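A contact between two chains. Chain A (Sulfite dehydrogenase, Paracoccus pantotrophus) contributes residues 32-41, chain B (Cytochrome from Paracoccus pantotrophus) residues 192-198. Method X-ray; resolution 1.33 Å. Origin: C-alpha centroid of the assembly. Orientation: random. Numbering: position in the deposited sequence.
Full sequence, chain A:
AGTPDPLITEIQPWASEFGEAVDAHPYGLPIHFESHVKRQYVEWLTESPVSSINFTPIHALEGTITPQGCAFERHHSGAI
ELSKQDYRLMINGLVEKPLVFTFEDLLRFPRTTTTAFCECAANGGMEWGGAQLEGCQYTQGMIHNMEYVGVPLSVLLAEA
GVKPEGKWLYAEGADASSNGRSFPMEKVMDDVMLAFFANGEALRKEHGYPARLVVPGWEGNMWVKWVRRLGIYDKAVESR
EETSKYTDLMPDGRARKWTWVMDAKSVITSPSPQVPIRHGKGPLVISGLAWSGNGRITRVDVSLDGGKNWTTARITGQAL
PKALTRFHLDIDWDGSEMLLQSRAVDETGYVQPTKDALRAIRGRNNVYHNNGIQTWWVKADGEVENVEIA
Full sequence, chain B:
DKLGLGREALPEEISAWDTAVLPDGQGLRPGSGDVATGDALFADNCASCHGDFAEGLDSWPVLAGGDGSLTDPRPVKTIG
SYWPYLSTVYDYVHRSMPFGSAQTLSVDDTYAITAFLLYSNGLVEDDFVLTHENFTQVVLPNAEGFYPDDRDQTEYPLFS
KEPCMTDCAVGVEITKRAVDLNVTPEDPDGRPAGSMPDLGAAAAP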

# COMPACT_ATOMS: atom_id res chain seq x y z
N HIS A 32 -14.96 -8.70 -5.38
CA HIS A 32 -16.25 -8.13 -5.04
C HIS A 32 -16.71 -8.55 -3.65
O HIS A 32 -17.47 -7.84 -3.02
CB HIS A 32 -17.29 -8.44 -6.13
CG HIS A 32 -17.75 -9.85 -6.16
ND1 HIS A 32 -17.17 -10.81 -6.95
CD2 HIS A 32 -18.75 -10.47 -5.49
CE1 HIS A 32 -17.79 -11.97 -6.76
NE2 HIS A 32 -18.76 -11.78 -5.88
N PHE A 33 -16.23 -9.68 -3.16
CA PHE A 33 -16.60 -10.14 -1.81
C PHE A 33 -16.13 -9.23 -0.70
O PHE A 33 -16.54 -9.36 0.46
CB PHE A 33 -16.05 -11.55 -1.51
CG PHE A 33 -16.40 -12.60 -2.51
CD1 PHE A 33 -17.70 -13.03 -2.66
CD2 PHE A 33 -15.41 -13.20 -3.26
CE1 PHE A 33 -18.00 -14.03 -3.58
CE2 PHE A 33 -15.70 -14.18 -4.15
CZ PHE A 33 -16.99 -14.60 -4.32
N GLU A 34 -15.19 -8.34 -1.05
CA GLU A 34 -14.61 -7.39 -0.11
C GLU A 34 -15.23 -5.99 -0.20
O GLU A 34 -14.64 -5.01 0.25
CB GLU A 34 -13.09 -7.36 -0.29
CG GLU A 34 -12.43 -8.70 0.07
CD GLU A 34 -12.60 -9.10 1.54
OE1 GLU A 34 -12.35 -8.24 2.39
OE2 GLU A 34 -12.95 -10.27 1.83
N SER A 35 -16.45 -5.91 -0.71
CA SER A 35 -17.08 -4.62 -0.98
C SER A 35 -17.33 -3.77 0.25
O SER A 35 -17.41 -2.56 0.14
CB SER A 35 -18.37 -4.83 -1.74
OG SER A 35 -19.33 -5.49 -0.94
N HIS A 36 -17.43 -4.41 1.41
CA HIS A 36 -17.60 -3.70 2.69
C HIS A 36 -16.36 -2.94 3.16
O HIS A 36 -16.42 -2.17 4.10
CB HIS A 36 -18.05 -4.68 3.81
CG HIS A 36 -17.12 -5.83 3.99
ND1 HIS A 36 -16.98 -6.81 3.03
CD2 HIS A 36 -16.20 -6.10 4.95
CE1 HIS A 36 -16.05 -7.67 3.42
NE2 HIS A 36 -15.55 -7.25 4.58
N VAL A 37 -15.21 -3.22 2.56
CA VAL A 37 -13.96 -2.55 2.89
C VAL A 37 -13.84 -1.32 1.99
O VAL A 37 -13.23 -1.36 0.93
CB VAL A 37 -12.76 -3.50 2.79
CG1 VAL A 37 -11.49 -2.82 3.28
CG2 VAL A 37 -13.01 -4.77 3.61
N LYS A 38 -14.50 -0.24 2.40
CA LYS A 38 -14.62 0.97 1.61
C LYS A 38 -14.80 2.13 2.55
O LYS A 38 -15.04 1.95 3.74
CB LYS A 38 -15.83 0.86 0.68
CG LYS A 38 -17.16 0.70 1.40
CD LYS A 38 -18.31 0.72 0.42
CE LYS A 38 -19.62 0.32 1.08
NZ LYS A 38 -20.75 0.45 0.12
N ARG A 39 -14.69 3.33 2.00
CA ARG A 39 -14.96 4.53 2.76
C ARG A 39 -16.45 4.65 2.99
O ARG A 39 -17.24 4.35 2.10
CB ARG A 39 -14.53 5.78 2.01
CG ARG A 39 -13.10 5.83 1.67
CD ARG A 39 -12.96 6.51 0.28
NE ARG A 39 -11.61 6.89 0.09
CZ ARG A 39 -11.06 7.26 -1.05
NH1 ARG A 39 -9.81 7.62 -0.97
NH2 ARG A 39 -11.70 7.25 -2.23
N GLN A 40 -16.82 5.09 4.18
CA GLN A 40 -18.21 5.37 4.52
C GLN A 40 -18.36 6.85 4.80
O GLN A 40 -17.46 7.49 5.31
CB GLN A 40 -18.65 4.59 5.74
CG GLN A 40 -18.68 3.07 5.58
CD GLN A 40 -19.89 2.53 4.87
OE1 GLN A 40 -20.83 3.25 4.57
NE2 GLN A 40 -19.87 1.25 4.63
N TYR A 41 -19.57 7.33 4.58
CA TYR A 41 -19.95 8.73 4.72
C TYR A 41 -21.13 8.82 5.68
O TYR A 41 -22.07 8.03 5.55
CB TYR A 41 -20.31 9.25 3.33
CG TYR A 41 -20.91 10.63 3.30
CD1 TYR A 41 -20.21 11.73 3.75
CD2 TYR A 41 -22.16 10.83 2.77
CE1 TYR A 41 -20.76 12.99 3.71
CE2 TYR A 41 -22.71 12.08 2.71
CZ TYR A 41 -22.01 13.15 3.18
OH TYR A 41 -22.60 14.41 3.10
N PRO B 192 -24.46 -1.86 11.62
CA PRO B 192 -23.63 -0.73 11.19
C PRO B 192 -23.06 -0.95 9.78
O PRO B 192 -22.58 -2.04 9.45
CB PRO B 192 -22.51 -0.70 12.24
CG PRO B 192 -23.18 -1.30 13.50
CD PRO B 192 -24.09 -2.36 12.95
N ALA B 193 -23.13 0.08 8.95
CA ALA B 193 -22.72 -0.09 7.58
C ALA B 193 -21.27 -0.56 7.51
O ALA B 193 -20.41 -0.07 8.23
CB ALA B 193 -22.92 1.16 6.78
N GLY B 194 -21.02 -1.47 6.59
CA GLY B 194 -19.70 -2.05 6.41
C GLY B 194 -19.36 -3.21 7.31
O GLY B 194 -18.23 -3.68 7.32
N SER B 195 -20.35 -3.67 8.06
CA SER B 195 -20.14 -4.83 8.92
C SER B 195 -19.64 -6.04 8.13
O SER B 195 -19.97 -6.22 6.97
CB SER B 195 -21.42 -5.18 9.69
OG SER B 195 -21.71 -4.21 10.68
N MET B 196 -18.82 -6.85 8.78
CA MET B 196 -18.23 -8.00 8.12
C MET B 196 -19.29 -8.98 7.69
O MET B 196 -20.19 -9.28 8.46
CB MET B 196 -17.32 -8.73 9.10
CG MET B 196 -16.19 -7.89 9.60
SD MET B 196 -15.03 -7.31 8.35
CE MET B 196 -14.18 -8.85 8.01
N PRO B 197 -19.18 -9.50 6.47
CA PRO B 197 -20.12 -10.53 6.05
C PRO B 197 -20.07 -11.76 6.95
O PRO B 197 -19.00 -12.16 7.43
CB PRO B 197 -19.69 -10.86 4.62
CG PRO B 197 -18.79 -9.78 4.18
CD PRO B 197 -18.21 -9.15 5.40
N ASP B 198 -21.23 -12.39 7.13
CA ASP B 198 -21.34 -13.62 7.87
C ASP B 198 -20.83 -14.75 6.99
O ASP B 198 -21.47 -15.08 5.99
CB ASP B 198 -22.81 -13.83 8.26
CG ASP B 198 -23.03 -15.08 9.09
OD1 ASP B 198 -22.07 -15.84 9.36
OD2 ASP B 198 -24.21 -15.29 9.46

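No hydrogen bond crosses between these two stretches; the contact rests mainly on packing around the imidazole of H36(A), with Q40(A) making a second, smaller patch. P197(B) lies over one face of this ring. Its CD is 3.4 Å from the centroid of the H36(A) ring and only 13° off the ring normal. This is a CH-pi contact. The CD carbon is bonded to the proline nitrogen, so its hydrogens are slightly polarised and suit an aromatic face. The approach is close, with H36(A) CE1 to P197(B) CD at 3.3 Å.

M196(B) adds a sulfur-aromatic contact. Its SD is 4.6 Å from the centroid of the H36(A) ring and oblique to it. The nearest ring atom to this sulfur is H36(A) CD2, with CD2 to M196(B) SD at 3.8 Å. The CA-to-CB bond of M196(B) points away from the chain A stretch, but chi1 and chi2, both m, bring the sulfur back to the ring. The carbonyl of G194(B) sits near the ring plane, with its O 3.7 Å from H36(A) CB.

Neither stretch forms a strand here. Each presents a turn. A type I turn runs from E34(A) to V37(A), closed by V37(A) N to E34(A) O at 3.0 Å. A type II turn runs from P192(B) to S195(B), closed by S195(B) N to P192(B) O at 3.1 Å. The same carbonyl, P192(B) O, also accepts from S195(B) OG at 2.6 Å. The turns come closest at H36(A) and G194(B), whose CA atoms are 4.6 Å apart.

G194(B) has phi/psi of 84/8, where a CB would jam against the preceding carbonyl. It would also crowd Q40(A) NE2. That amide packs on the turn, with Q40(A) NE2 3.5 Å from G194(B) N. Q40(A) OE1 is 3.7 Å from A193(B) CB, a van der Waals contact.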